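PDB 4B0N: polyketide Synthase III from Ectocarpus siliculosus, which probably transfers acyl groups as a type III polyketide synthase of the chalcone/stilbene synthase family, making phlorotannin monomers. Local coordinates for residues Val44-Asn52 and Val139-Ala147; Leu125-Val136 and Thr163-Leu174. One frame throughout, in Å; residues are numbered along the deposited sequence.

In the fold
Contacts 1 and 2 share helix 121-146 and lie about 19 Å apart, centre to centre. Contact 1 sets the last turns of that helix against edge strand 42-51; contact 2 packs the helix's earlier turns on the segment 163-174, which follows strand 154-161. Where the two contacts meet, Leu135 CD1 packs on Asn52 O at 3.4 Å. Contact 2 is the one that reaches the ligands: the side chain of Thr163 comes within about 4 Å of the bound arachidonic acid, and that of Phe165 within about 3 Å of a malonic acid, probably from the crystallisation liquor. Contact 1 holds none of the residues of these two pockets.

Contact 1: Val44-Asn52 and Val139-Ala147; sequences VIAGMAIGN and VARRAIKEA
Arg142 leaves the helix with CG anti to its carbonyl carbon (chi1 -78°) and bends at chi3 (-86°), which carries the guanidinium back toward the N-terminal end of helix segment 139-146, to Ile50. There NH1 (3.0 Å) and NH2 (3.1 Å) both donate to Ile50 O, so one carbonyl takes an end-on, two-nitrogen grip. The oxygen lies in the guanidinium plane, while the two donors are somewhat tilted from the carbonyl plane. A salt bridge from NH2 to Asp138 gives the guanidinium a second hold. In Val139 the branch CG1 stands anti to the backbone N and faces the carbonyl of Ala49, whereas CG2 rests on Gly51 CA at 3.7 Å. Ala49 points directly at the helix: its CB meets Ala143 CB at 4.0 Å and is flanked by Val139 and the start of the Arg142 chain. Toward the C-terminal end of the helix the backbones come close, because Gly47 has no side chain to run into Ala143 O. Gly47 CA makes a CH...O contact to Ala143 O (3.5 Å), and Ala147 CA makes another to Ala46 O (3.3 Å). The methyls Ala46 CB and Ala147 CB touch at 3.9 Å. The axes of 44-51 and 139-146 pass within 5.8 Å, running roughly antiparallel at 146°. Strand 42-51 is an edge strand of the five-stranded sheet, hydrogen-bonded to 245-255. Val139 reaches past it to Cys247 and Ala249, and Ala140 and Ile144 lie on strand 215-223; the helix thus spans several strands on one sheet face. Met48 and Ile50 point away from helix 139-146, Met48 packing on Leu374 and Ser375 and Ile50 on Phe372 of helix 369-385, so the strand is sandwiched between helices, consistent with the layered thiolase fold.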
ATOM      1  N   VAL A  44       6.275 -19.976  -6.816  1.00 38.39           N
ATOM      2  CA  VAL A  44       5.165 -20.810  -7.281  1.00 38.18           C
ATOM      3  C   VAL A  44       3.924 -20.566  -6.429  1.00 37.55           C
ATOM      4  O   VAL A  44       4.013 -20.453  -5.203  1.00 37.41           O
ATOM      5  CB  VAL A  44       5.498 -22.323  -7.219  1.00 38.64           C
ATOM      6  CG1 VAL A  44       4.407 -23.135  -7.903  1.00 38.84           C
ATOM      7  CG2 VAL A  44       6.846 -22.629  -7.860  1.00 38.95           C
ATOM      8  N   ILE A  45       2.770 -20.492  -7.088  1.00 37.01           N
ATOM      9  CA  ILE A  45       1.483 -20.457  -6.398  1.00 36.26           C
ATOM     10  C   ILE A  45       1.164 -21.862  -5.878  1.00 36.25           C
ATOM     11  O   ILE A  45       0.853 -22.770  -6.656  1.00 36.36           O
ATOM     12  CB  ILE A  45       0.355 -19.920  -7.314  1.00 35.99           C
ATOM     13  CG1 ILE A  45       0.647 -18.470  -7.721  1.00 35.46           C
ATOM     14  CG2 ILE A  45      -1.001 -20.017  -6.624  1.00 35.74           C
ATOM     15  CD1 ILE A  45      -0.048 -18.021  -8.988  1.00 35.35           C
ATOM     16  N   ALA A  46       1.269 -22.031  -4.562  1.00 36.04           N
ATOM     17  CA  ALA A  46       1.047 -23.324  -3.909  1.00 36.36           C
ATOM     18  C   ALA A  46      -0.432 -23.595  -3.609  1.00 36.32           C
ATOM     19  O   ALA A  46      -0.872 -24.747  -3.595  1.00 36.65           O
ATOM     20  CB  ALA A  46       1.880 -23.425  -2.638  1.00 36.19           C
ATOM     21  N   GLY A  47      -1.189 -22.530  -3.368  1.00 35.92           N
ATOM     22  CA  GLY A  47      -2.620 -22.632  -3.121  1.00 36.00           C
ATOM     23  C   GLY A  47      -3.338 -21.382  -3.575  1.00 35.81           C
ATOM     24  O   GLY A  47      -2.812 -20.275  -3.457  1.00 35.44           O
ATOM     25  N   MET A  48      -4.543 -21.563  -4.101  1.00 36.25           N
ATOM     26  CA  MET A  48      -5.353 -20.450  -4.578  1.00 36.40           C
ATOM     27  C   MET A  48      -6.823 -20.676  -4.237  1.00 36.68           C
ATOM     28  O   MET A  48      -7.330 -21.794  -4.342  1.00 37.31           O
ATOM     29  CB  MET A  48      -5.164 -20.270  -6.088  1.00 36.80           C
ATOM     30  CG  MET A  48      -5.929 -19.105  -6.699  1.00 36.95           C
ATOM     31  SD  MET A  48      -5.273 -18.584  -8.296  1.00 37.08           S
ATOM     32  CE  MET A  48      -3.972 -17.475  -7.765  1.00 36.77           C
ATOM     33  N   ALA A  49      -7.496 -19.610  -3.816  1.00 36.46           N
ATOM     34  CA  ALA A  49      -8.931 -19.659  -3.552  1.00 36.55           C
ATOM     35  C   ALA A  49      -9.624 -18.394  -4.035  1.00 36.31           C
ATOM     36  O   ALA A  49      -9.100 -17.287  -3.882  1.00 35.91           O
ATOM     37  CB  ALA A  49      -9.200 -19.886  -2.071  1.00 36.43           C
ATOM     38  N   ILE A  50     -10.795 -18.574  -4.636  1.00 36.53           N
ATOM     39  CA  ILE A  50     -11.661 -17.455  -5.013  1.00 36.41           C
ATOM     40  C   ILE A  50     -12.831 -17.346  -4.035  1.00 36.22           C
ATOM     41  O   ILE A  50     -13.193 -18.320  -3.372  1.00 36.11           O
ATOM     42  CB  ILE A  50     -12.178 -17.568  -6.468  1.00 36.60           C
ATOM     43  CG1 ILE A  50     -12.877 -18.918  -6.704  1.00 36.93           C
ATOM     44  CG2 ILE A  50     -11.035 -17.340  -7.452  1.00 36.39           C
ATOM     45  CD1 ILE A  50     -13.779 -18.957  -7.922  1.00 37.22           C
ATOM     46  N   GLY A  51     -13.409 -16.153  -3.948  1.00 36.03           N
ATOM     47  CA  GLY A  51     -14.506 -15.897  -3.024  1.00 36.16           C
ATOM     48  C   GLY A  51     -15.371 -14.731  -3.446  1.00 36.17           C
ATOM     49  O   GLY A  51     -14.928 -13.838  -4.174  1.00 35.92           O
ATOM     50  N   ASN A  52     -16.614 -14.742  -2.982  1.00 36.57           N
ATOM     51  CA  ASN A  52     -17.575 -13.702  -3.320  1.00 36.67           C
ATOM     52  C   ASN A  52     -18.467 -13.321  -2.145  1.00 36.99           C
ATOM     53  O   ASN A  52     -18.691 -14.137  -1.245  1.00 37.39           O
ATOM     54  CB  ASN A  52     -18.431 -14.144  -4.507  1.00 36.80           C
ATOM     55  CG  ASN A  52     -17.678 -14.073  -5.812  1.00 36.48           C
ATOM     56  OD1 ASN A  52     -17.081 -13.052  -6.135  1.00 35.97           O
ATOM     57  ND2 ASN A  52     -17.696 -15.162  -6.566  1.00 36.87           N
ATOM     58  N   VAL A 139     -11.576 -17.120   2.459  1.00 34.32           N
ATOM     59  CA  VAL A 139     -10.791 -17.195   1.225  1.00 34.21           C
ATOM     60  C   VAL A 139      -9.340 -17.531   1.581  1.00 34.20           C
ATOM     61  O   VAL A 139      -8.726 -18.397   0.956  1.00 34.31           O
ATOM     62  CB  VAL A 139     -10.893 -15.899   0.377  1.00 33.89           C
ATOM     63  CG1 VAL A 139      -9.988 -15.967  -0.844  1.00 33.48           C
ATOM     64  CG2 VAL A 139     -12.327 -15.662  -0.070  1.00 33.90           C
ATOM     65  N   ALA A 140      -8.812 -16.859   2.604  1.00 34.22           N
ATOM     66  CA  ALA A 140      -7.475 -17.143   3.119  1.00 34.44           C
ATOM     67  C   ALA A 140      -7.385 -18.548   3.718  1.00 35.08           C
ATOM     68  O   ALA A 140      -6.389 -19.245   3.517  1.00 35.19           O
ATOM     69  CB  ALA A 140      -7.062 -16.098   4.143  1.00 34.30           C
ATOM     70  N   ARG A 141      -8.427 -18.957   4.443  1.00 35.57           N
ATOM     71  CA  ARG A 141      -8.482 -20.292   5.040  1.00 36.27           C
ATOM     72  C   ARG A 141      -8.434 -21.384   3.986  1.00 36.47           C
ATOM     73  O   ARG A 141      -7.699 -22.360   4.136  1.00 36.76           O
ATOM     74  CB  ARG A 141      -9.732 -20.470   5.902  1.00 36.84           C
ATOM     75  CG  ARG A 141      -9.572 -20.017   7.341  1.00 37.38           C
ATOM     76  CD  ARG A 141     -10.648 -20.625   8.222  1.00 38.09           C
ATOM     77  NE  ARG A 141     -11.129 -19.670   9.218  1.00 38.47           N
ATOM     78  CZ  ARG A 141     -12.201 -18.892   9.068  1.00 38.65           C
ATOM     79  NH1 ARG A 141     -12.934 -18.948   7.958  1.00 38.31           N
ATOM     80  NH2 ARG A 141     -12.546 -18.056  10.040  1.00 38.93           N
ATOM     81  N   ARG A 142      -9.214 -21.209   2.923  1.00 36.62           N
ATOM     82  CA  ARG A 142      -9.256 -22.174   1.826  1.00 37.15           C
ATOM     83  C   ARG A 142      -7.970 -22.205   0.996  1.00 36.99           C
ATOM     84  O   ARG A 142      -7.508 -23.278   0.606  1.00 37.21           O
ATOM     85  CB  ARG A 142     -10.482 -21.936   0.936  1.00 37.22           C
ATOM     86  CG  ARG A 142     -11.769 -22.482   1.531  1.00 37.73           C
ATOM     87  CD  ARG A 142     -12.898 -22.527   0.514  1.00 37.90           C
ATOM     88  NE  ARG A 142     -13.616 -21.258   0.426  1.00 37.73           N
ATOM     89  CZ  ARG A 142     -13.512 -20.396  -0.580  1.00 37.37           C
ATOM     90  NH1 ARG A 142     -12.712 -20.656  -1.607  1.00 37.25           N
ATOM     91  NH2 ARG A 142     -14.215 -19.270  -0.560  1.00 37.22           N
ATOM     92  N   ALA A 143      -7.390 -21.031   0.748  1.00 36.74           N
ATOM     93  CA  ALA A 143      -6.141 -20.918  -0.009  1.00 36.88           C
ATOM     94  C   ALA A 143      -5.003 -21.712   0.633  1.00 37.23           C
ATOM     95  O   ALA A 143      -4.312 -22.478  -0.045  1.00 37.44           O
ATOM     96  CB  ALA A 143      -5.746 -19.457  -0.173  1.00 36.56           C
ATOM     97  N   ILE A 144      -4.827 -21.520   1.940  1.00 37.34           N
ATOM     98  CA  ILE A 144      -3.818 -22.231   2.727  1.00 37.53           C
ATOM     99  C   ILE A 144      -4.077 -23.741   2.709  1.00 38.22           C
ATOM    100  O   ILE A 144      -3.139 -24.531   2.574  1.00 38.36           O
ATOM    101  CB  ILE A 144      -3.764 -21.695   4.180  1.00 37.54           C
ATOM    102  CG1 ILE A 144      -3.278 -20.240   4.196  1.00 37.05           C
ATOM    103  CG2 ILE A 144      -2.867 -22.560   5.057  1.00 37.97           C
ATOM    104  CD1 ILE A 144      -3.588 -19.488   5.473  1.00 36.78           C
ATOM    105  N   LYS A 145      -5.349 -24.129   2.827  1.00 38.81           N
ATOM    106  CA  LYS A 145      -5.757 -25.538   2.795  1.00 39.64           C
ATOM    107  C   LYS A 145      -5.363 -26.218   1.485  1.00 39.92           C
ATOM    108  O   LYS A 145      -4.934 -27.373   1.485  1.00 40.36           O
ATOM    109  CB  LYS A 145      -7.268 -25.677   3.016  1.00 39.76           C
ATOM    110  CG  LYS A 145      -7.718 -25.512   4.459  0.30 40.04           C
ATOM    111  CD  LYS A 145      -9.232 -25.405   4.558  0.30 40.03           C
ATOM    112  CE  LYS A 145      -9.661 -24.889   5.922  0.30 40.18           C
ATOM    113  NZ  LYS A 145     -11.142 -24.845   6.065  0.30 40.24           N
ATOM    114  N   GLU A 146      -5.507 -25.495   0.377  1.00 40.05           N
ATOM    115  CA  GLU A 146      -5.175 -26.031  -0.941  1.00 40.49           C
ATOM    116  C   GLU A 146      -3.670 -26.041  -1.190  1.00 39.83           C
ATOM    117  O   GLU A 146      -3.188 -26.757  -2.071  1.00 39.93           O
ATOM    118  CB  GLU A 146      -5.907 -25.270  -2.051  1.00 41.31           C
ATOM    119  CG  GLU A 146      -7.409 -25.527  -2.078  1.00 42.86           C
ATOM    120  CD  GLU A 146      -7.985 -25.559  -3.485  1.00 43.97           C
ATOM    121  OE1 GLU A 146      -7.509 -26.375  -4.307  1.00 44.53           O
ATOM    122  OE2 GLU A 146      -8.926 -24.780  -3.767  1.00 44.24           O
ATOM    123  N   ALA A 147      -2.942 -25.250  -0.404  1.00 38.99           N
ATOM    124  CA  ALA A 147      -1.479 -25.262  -0.419  1.00 38.55           C
ATOM    125  C   ALA A 147      -0.931 -26.351   0.504  1.00 38.71           C
ATOM    126  O   ALA A 147       0.285 -26.553   0.587  1.00 38.81           O
ATOM    127  CB  ALA A 147      -0.931 -23.902  -0.021  1.00 38.08           C
TER

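Contact 2: Leu125-Val136 and Thr163-Leu174; sequences LDKFKEKAVPLV and TGFLGPGLDCEL
Phe128 and Gly164 make a CH-pi contact: Gly164 CA stands 3.5 Å from the ring centroid, 3° off the normal. Gly164 has no side chain, which lets the ring lie flat on the backbone. Ala132 CB lies over the opposite face, toward the rim, and Leu166 CD1 meets the edge in the ring plane. The ring is carried to the loop by a CG anti to the backbone N (chi1 179°). The apolar packing centres on Leu170, a knob in the hole formed by Phe128, Ala132, Val133 and Val136; its CD1 touches Phe128 CE1 at 3.7 Å and its CD2 touches Val133 CG2 at 3.8 Å. Next to it Val136 CG1 packs on Leu174 CD2 (3.6 Å), and both methyls of Leu166 rest against Lys129 CB. At the margin, the extended Lys129 chain sends NZ to a water (2.8 Å) that donates to Pro168 O; its salt bridge to Glu173 OE2 is long, at 3.9 Å. Inside, Thr163 OG1 is hydrogen-bonded to Leu223 N and Glu222 OE2, next to the bound arachidonic acid, while Leu166 N bonds the malonic acid. The helix thus backs the loop bordering both pockets, and Phe165 meets Phe165 of the second subunit. The axes of 125-136 and 170-174, parts of helices 121-146 and 170-177, are inclined at 45°. Val136, Leu170 and Leu174 pack on strand 215-223, Leu174 and Phe128 on strand 154-161.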
ATOM      1  N   LEU A 125     -16.547   3.145   4.563  1.00 32.01           N
ATOM      2  CA  LEU A 125     -15.369   2.341   4.897  1.00 31.61           C
ATOM      3  C   LEU A 125     -15.604   1.443   6.116  1.00 31.73           C
ATOM      4  O   LEU A 125     -15.042   0.351   6.200  1.00 31.53           O
ATOM      5  CB  LEU A 125     -14.127   3.226   5.081  1.00 31.34           C
ATOM      6  CG  LEU A 125     -13.569   3.877   3.809  1.00 30.99           C
ATOM      7  CD1 LEU A 125     -12.669   5.052   4.149  1.00 31.11           C
ATOM      8  CD2 LEU A 125     -12.839   2.868   2.932  1.00 30.55           C
ATOM      9  N   ASP A 126     -16.443   1.901   7.044  1.00 32.12           N
ATOM     10  CA  ASP A 126     -16.877   1.080   8.179  1.00 32.36           C
ATOM     11  C   ASP A 126     -17.628  -0.165   7.711  1.00 32.05           C
ATOM     12  O   ASP A 126     -17.493  -1.240   8.301  1.00 31.96           O
ATOM     13  CB  ASP A 126     -17.755   1.893   9.139  1.00 33.14           C
ATOM     14  CG  ASP A 126     -16.957   2.900   9.965  1.00 33.58           C
ATOM     15  OD1 ASP A 126     -15.707   2.801  10.009  1.00 33.59           O
ATOM     16  OD2 ASP A 126     -17.586   3.795  10.573  1.00 33.73           O
ATOM     17  N   LYS A 127     -18.420  -0.003   6.650  1.00 31.81           N
ATOM     18  CA  LYS A 127     -19.115  -1.113   6.003  1.00 31.59           C
ATOM     19  C   LYS A 127     -18.182  -2.057   5.253  1.00 31.21           C
ATOM     20  O   LYS A 127     -18.433  -3.266   5.196  1.00 31.10           O
ATOM     21  CB  LYS A 127     -20.179  -0.591   5.046  1.00 31.73           C
ATOM     22  CG  LYS A 127     -21.598  -0.924   5.458  1.00 32.32           C
ATOM     23  CD  LYS A 127     -21.939  -2.382   5.203  1.00 32.18           C
ATOM     24  CE  LYS A 127     -23.430  -2.606   5.363  1.00 32.46           C
ATOM     25  NZ  LYS A 127     -23.726  -3.907   6.016  1.00 32.70           N
ATOM     26  N   PHE A 128     -17.118  -1.503   4.668  1.00 30.78           N
ATOM     27  CA  PHE A 128     -16.097  -2.311   4.010  1.00 30.28           C
ATOM     28  C   PHE A 128     -15.519  -3.322   4.994  1.00 30.41           C
ATOM     29  O   PHE A 128     -15.442  -4.512   4.688  1.00 30.35           O
ATOM     30  CB  PHE A 128     -14.984  -1.434   3.430  1.00 29.89           C
ATOM     31  CG  PHE A 128     -13.886  -2.217   2.770  1.00 29.43           C
ATOM     32  CD1 PHE A 128     -12.811  -2.702   3.514  1.00 29.35           C
ATOM     33  CD2 PHE A 128     -13.930  -2.484   1.407  1.00 29.25           C
ATOM     34  CE1 PHE A 128     -11.803  -3.438   2.911  1.00 29.09           C
ATOM     35  CE2 PHE A 128     -12.922  -3.218   0.796  1.00 29.12           C
ATOM     36  CZ  PHE A 128     -11.858  -3.697   1.550  1.00 28.97           C
ATOM     37  N   LYS A 129     -15.122  -2.838   6.171  1.00 30.66           N
ATOM     38  CA  LYS A 129     -14.588  -3.689   7.230  1.00 30.99           C
ATOM     39  C   LYS A 129     -15.592  -4.761   7.631  1.00 31.23           C
ATOM     40  O   LYS A 129     -15.246  -5.935   7.723  1.00 31.00           O
ATOM     41  CB  LYS A 129     -14.200  -2.854   8.454  1.00 31.32           C
ATOM     42  CG  LYS A 129     -13.556  -3.659   9.570  1.00 31.70           C
ATOM     43  CD  LYS A 129     -13.211  -2.779  10.757  1.00 32.31           C
ATOM     44  CE  LYS A 129     -12.866  -3.618  11.977  1.00 32.78           C
ATOM     45  NZ  LYS A 129     -12.561  -2.759  13.154  1.00 33.18           N
ATOM     46  N   GLU A 130     -16.837  -4.339   7.841  1.00 31.82           N
ATOM     47  CA  GLU A 130     -17.915  -5.211   8.304  1.00 32.47           C
ATOM     48  C   GLU A 130     -18.135  -6.429   7.405  1.00 32.58           C
ATOM     49  O   GLU A 130     -18.500  -7.503   7.886  1.00 33.23           O
ATOM     50  CB  GLU A 130     -19.220  -4.416   8.423  1.00 32.67           C
ATOM     51  CG  GLU A 130     -20.335  -5.150   9.152  1.00 33.13           C
ATOM     52  CD  GLU A 130     -21.722  -4.719   8.709  1.00 33.29           C
ATOM     53  OE1 GLU A 130     -21.934  -3.508   8.474  1.00 33.23           O
ATOM     54  OE2 GLU A 130     -22.604  -5.599   8.601  1.00 33.40           O
ATOM     55  N   LYS A 131     -17.902  -6.259   6.108  1.00 32.28           N
ATOM     56  CA  LYS A 131     -18.207  -7.302   5.134  1.00 32.28           C
ATOM     57  C   LYS A 131     -16.971  -8.011   4.588  1.00 31.88           C
ATOM     58  O   LYS A 131     -17.052  -9.175   4.192  1.00 32.04           O
ATOM     59  CB  LYS A 131     -19.044  -6.730   3.982  1.00 32.59           C
ATOM     60  CG  LYS A 131     -20.434  -6.242   4.380  1.00 33.15           C
ATOM     61  CD  LYS A 131     -21.432  -7.388   4.487  1.00 33.53           C
ATOM     62  CE  LYS A 131     -22.808  -6.881   4.884  1.00 33.86           C
ATOM     63  NZ  LYS A 131     -23.828  -7.962   4.830  1.00 34.26           N
ATOM     64  N   ALA A 132     -15.836  -7.313   4.568  1.00 31.34           N
ATOM     65  CA  ALA A 132     -14.585  -7.888   4.064  1.00 30.83           C
ATOM     66  C   ALA A 132     -13.983  -8.920   5.021  1.00 30.77           C
ATOM     67  O   ALA A 132     -13.564  -9.990   4.588  1.00 30.57           O
ATOM     68  CB  ALA A 132     -13.573  -6.795   3.745  1.00 30.46           C
ATOM     69  N   VAL A 133     -13.956  -8.595   6.316  1.00 30.89           N
ATOM     70  CA  VAL A 133     -13.379  -9.470   7.349  1.00 31.04           C
ATOM     71  C   VAL A 133     -13.824 -10.938   7.217  1.00 31.35           C
ATOM     72  O   VAL A 133     -12.972 -11.826   7.180  1.00 31.32           O
ATOM     73  CB  VAL A 133     -13.613  -8.927   8.785  1.00 31.24           C
ATOM     74  CG1 VAL A 133     -13.286  -9.975   9.837  1.00 31.63           C
ATOM     75  CG2 VAL A 133     -12.781  -7.677   9.026  1.00 31.15           C
ATOM     76  N   PRO A 134     -15.150 -11.199   7.131  1.00 31.70           N
ATOM     77  CA  PRO A 134     -15.584 -12.583   6.915  1.00 31.94           C
ATOM     78  C   PRO A 134     -15.150 -13.132   5.552  1.00 31.88           C
ATOM     79  O   PRO A 134     -14.682 -14.270   5.466  1.00 31.85           O
ATOM     80  CB  PRO A 134     -17.113 -12.488   6.978  1.00 32.16           C
ATOM     81  CG  PRO A 134     -17.394 -11.229   7.719  1.00 32.33           C
ATOM     82  CD  PRO A 134     -16.302 -10.295   7.311  1.00 31.85           C
ATOM     83  N   LEU A 135     -15.299 -12.322   4.507  1.00 31.89           N
ATOM     84  CA  LEU A 135     -14.956 -12.729   3.149  1.00 32.02           C
ATOM     85  C   LEU A 135     -13.482 -13.103   3.017  1.00 32.29           C
ATOM     86  O   LEU A 135     -13.162 -14.191   2.540  1.00 32.65           O
ATOM     87  CB  LEU A 135     -15.324 -11.626   2.147  1.00 31.84           C
ATOM     88  CG  LEU A 135     -15.101 -11.883   0.653  1.00 31.56           C
ATOM     89  CD1 LEU A 135     -15.823 -13.139   0.185  1.00 31.97           C
ATOM     90  CD2 LEU A 135     -15.534 -10.674  -0.161  1.00 31.43           C
ATOM     91  N   VAL A 136     -12.597 -12.208   3.447  1.00 32.51           N
ATOM     92  CA  VAL A 136     -11.155 -12.447   3.390  1.00 32.75           C
ATOM     93  C   VAL A 136     -10.760 -13.664   4.229  1.00 33.14           C
ATOM     94  O   VAL A 136      -9.898 -14.443   3.824  1.00 33.32           O
ATOM     95  CB  VAL A 136     -10.340 -11.214   3.845  1.00 32.83           C
ATOM     96  CG1 VAL A 136      -8.859 -11.423   3.573  1.00 32.93           C
ATOM     97  CG2 VAL A 136     -10.809  -9.960   3.127  1.00 32.76           C
ATOM     98  N   THR A 163     -10.586  -0.186  -2.631  1.00 29.39           N
ATOM     99  CA  THR A 163     -11.945   0.128  -2.182  1.00 29.98           C
ATOM    100  C   THR A 163     -12.082   0.140  -0.653  1.00 30.11           C
ATOM    101  O   THR A 163     -13.176   0.359  -0.122  1.00 30.26           O
ATOM    102  CB  THR A 163     -12.981  -0.847  -2.781  1.00 30.12           C
ATOM    103  OG1 THR A 163     -12.594  -2.199  -2.498  1.00 29.91           O
ATOM    104  CG2 THR A 163     -13.096  -0.648  -4.288  1.00 30.36           C
ATOM    105  N   GLY A 164     -10.970  -0.088   0.043  1.00 30.00           N
ATOM    106  CA  GLY A 164     -10.971  -0.121   1.502  1.00 30.26           C
ATOM    107  C   GLY A 164      -9.682   0.364   2.136  1.00 30.48           C
ATOM    108  O   GLY A 164      -8.590  -0.036   1.730  1.00 30.47           O
ATOM    109  N   PHE A 165      -9.822   1.243   3.125  1.00 30.75           N
ATOM    110  CA  PHE A 165      -8.698   1.736   3.914  1.00 30.90           C
ATOM    111  C   PHE A 165      -9.161   1.784   5.357  1.00 31.23           C
ATOM    112  O   PHE A 165     -10.127   2.480   5.682  1.00 31.47           O
ATOM    113  CB  PHE A 165      -8.249   3.124   3.443  1.00 31.01           C
ATOM    114  CG  PHE A 165      -7.801   3.167   2.009  1.00 30.74           C
ATOM    115  CD1 PHE A 165      -6.494   2.842   1.665  1.00 30.80           C
ATOM    116  CD2 PHE A 165      -8.686   3.531   1.001  1.00 30.70           C
ATOM    117  CE1 PHE A 165      -6.076   2.878   0.342  1.00 30.63           C
ATOM    118  CE2 PHE A 165      -8.277   3.568  -0.324  1.00 30.62           C
ATOM    119  CZ  PHE A 165      -6.970   3.242  -0.652  1.00 30.60           C
ATOM    120  N   LEU A 166      -8.482   1.030   6.216  1.00 31.40           N
ATOM    121  CA  LEU A 166      -8.970   0.793   7.573  1.00 31.85           C
ATOM    122  C   LEU A 166      -7.911   1.052   8.631  1.00 32.31           C
ATOM    123  O   LEU A 166      -6.731   0.768   8.413  1.00 32.10           O
ATOM    124  CB  LEU A 166      -9.509  -0.637   7.705  1.00 31.68           C
ATOM    125  CG  LEU A 166     -10.554  -1.102   6.680  1.00 31.36           C
ATOM    126  CD1 LEU A 166     -10.817  -2.592   6.821  1.00 31.22           C
ATOM    127  CD2 LEU A 166     -11.848  -0.309   6.790  1.00 31.46           C
ATOM    128  N   GLY A 167      -8.360   1.588   9.769  1.00 33.02           N
ATOM    129  CA  GLY A 167      -7.506   1.935  10.911  1.00 33.57           C
ATOM    130  C   GLY A 167      -6.524   0.836  11.250  1.00 33.63           C
ATOM    131  O   GLY A 167      -5.417   0.815  10.713  1.00 33.79           O
ATOM    132  N   PRO A 168      -6.906  -0.067  12.167  1.00 33.72           N
ATOM    133  CA  PRO A 168      -6.242  -1.364  12.143  1.00 33.51           C
ATOM    134  C   PRO A 168      -6.824  -2.134  10.953  1.00 32.94           C
ATOM    135  O   PRO A 168      -8.007  -2.476  10.956  1.00 33.07           O
ATOM    136  CB  PRO A 168      -6.648  -2.001  13.483  1.00 33.95           C
ATOM    137  CG  PRO A 168      -7.112  -0.868  14.337  1.00 34.29           C
ATOM    138  CD  PRO A 168      -7.715   0.123  13.384  1.00 34.15           C
ATOM    139  N   GLY A 169      -6.001  -2.373   9.935  1.00 32.44           N
ATOM    140  CA  GLY A 169      -6.469  -2.928   8.663  1.00 31.88           C
ATOM    141  C   GLY A 169      -6.887  -4.385   8.704  1.00 31.62           C
ATOM    142  O   GLY A 169      -6.893  -5.006   9.767  1.00 31.93           O
ATOM    143  N   LEU A 170      -7.224  -4.930   7.534  1.00 31.11           N
ATOM    144  CA  LEU A 170      -7.664  -6.324   7.406  1.00 30.93           C
ATOM    145  C   LEU A 170      -6.568  -7.323   7.765  1.00 31.18           C
ATOM    146  O   LEU A 170      -6.856  -8.427   8.233  1.00 31.34           O
ATOM    147  CB  LEU A 170      -8.170  -6.607   5.990  1.00 30.36           C
ATOM    148  CG  LEU A 170      -9.415  -5.878   5.487  1.00 30.11           C
ATOM    149  CD1 LEU A 170      -9.568  -6.114   3.998  1.00 29.72           C
ATOM    150  CD2 LEU A 170     -10.667  -6.317   6.230  1.00 30.24           C
ATOM    151  N   ASP A 171      -5.318  -6.931   7.528  1.00 31.33           N
ATOM    152  CA  ASP A 171      -4.157  -7.711   7.942  1.00 31.71           C
ATOM    153  C   ASP A 171      -4.213  -8.040   9.435  1.00 32.37           C
ATOM    154  O   ASP A 171      -3.993  -9.183   9.829  1.00 32.72           O
ATOM    155  CB  ASP A 171      -2.855  -6.976   7.590  1.00 31.72           C
ATOM    156  CG  ASP A 171      -2.823  -5.534   8.102  1.00 31.99           C
ATOM    157  OD1 ASP A 171      -3.882  -5.002   8.501  1.00 31.85           O
ATOM    158  OD2 ASP A 171      -1.728  -4.930   8.101  1.00 32.15           O
ATOM    159  N   CYS A 172      -4.535  -7.037  10.249  1.00 32.76           N
ATOM    160  CA  CYS A 172      -4.687  -7.207  11.690  1.00 33.55           C
ATOM    161  C   CYS A 172      -5.854  -8.122  12.046  1.00 33.94           C
ATOM    162  O   CYS A 172      -5.834  -8.787  13.085  1.00 34.47           O
ATOM    163  CB  CYS A 172      -4.885  -5.851  12.367  1.00 33.90           C
ATOM    164  SG  CYS A 172      -3.389  -4.850  12.506  1.00 34.36           S
ATOM    165  N   GLU A 173      -6.870  -8.144  11.189  1.00 33.85           N
ATOM    166  CA  GLU A 173      -8.051  -8.969  11.414  1.00 34.23           C
ATOM    167  C   GLU A 173      -7.782 -10.432  11.071  1.00 34.28           C
ATOM    168  O   GLU A 173      -8.262 -11.334  11.758  1.00 34.79           O
ATOM    169  CB  GLU A 173      -9.246  -8.434  10.618  1.00 34.19           C
ATOM    170  CG  GLU A 173      -9.644  -7.000  10.958  1.00 34.55           C
ATOM    171  CD  GLU A 173     -10.198  -6.830  12.367  1.00 35.30           C
ATOM    172  OE1 GLU A 173     -10.825  -7.774  12.898  1.00 35.51           O
ATOM    173  OE2 GLU A 173     -10.015  -5.736  12.943  1.00 35.74           O
ATOM    174  N   LEU A 174      -6.999 -10.653  10.018  1.00 34.07           N
ATOM    175  CA  LEU A 174      -6.614 -11.998   9.583  1.00 34.05           C
ATOM    176  C   LEU A 174      -5.690 -12.716  10.559  1.00 34.58           C
ATOM    177  O   LEU A 174      -5.710 -13.945  10.643  1.00 34.79           O
ATOM    178  CB  LEU A 174      -5.958 -11.950   8.204  1.00 33.53           C
ATOM    179  CG  LEU A 174      -6.866 -11.631   7.019  1.00 33.16           C
ATOM    180  CD1 LEU A 174      -6.015 -11.347   5.795  1.00 32.57           C
ATOM    181  CD2 LEU A 174      -7.855 -12.760   6.757  1.00 33.28           C
TER
HETATM  182  O   HOH W   1     -10.311  -1.475  12.004  1.00 20.25           O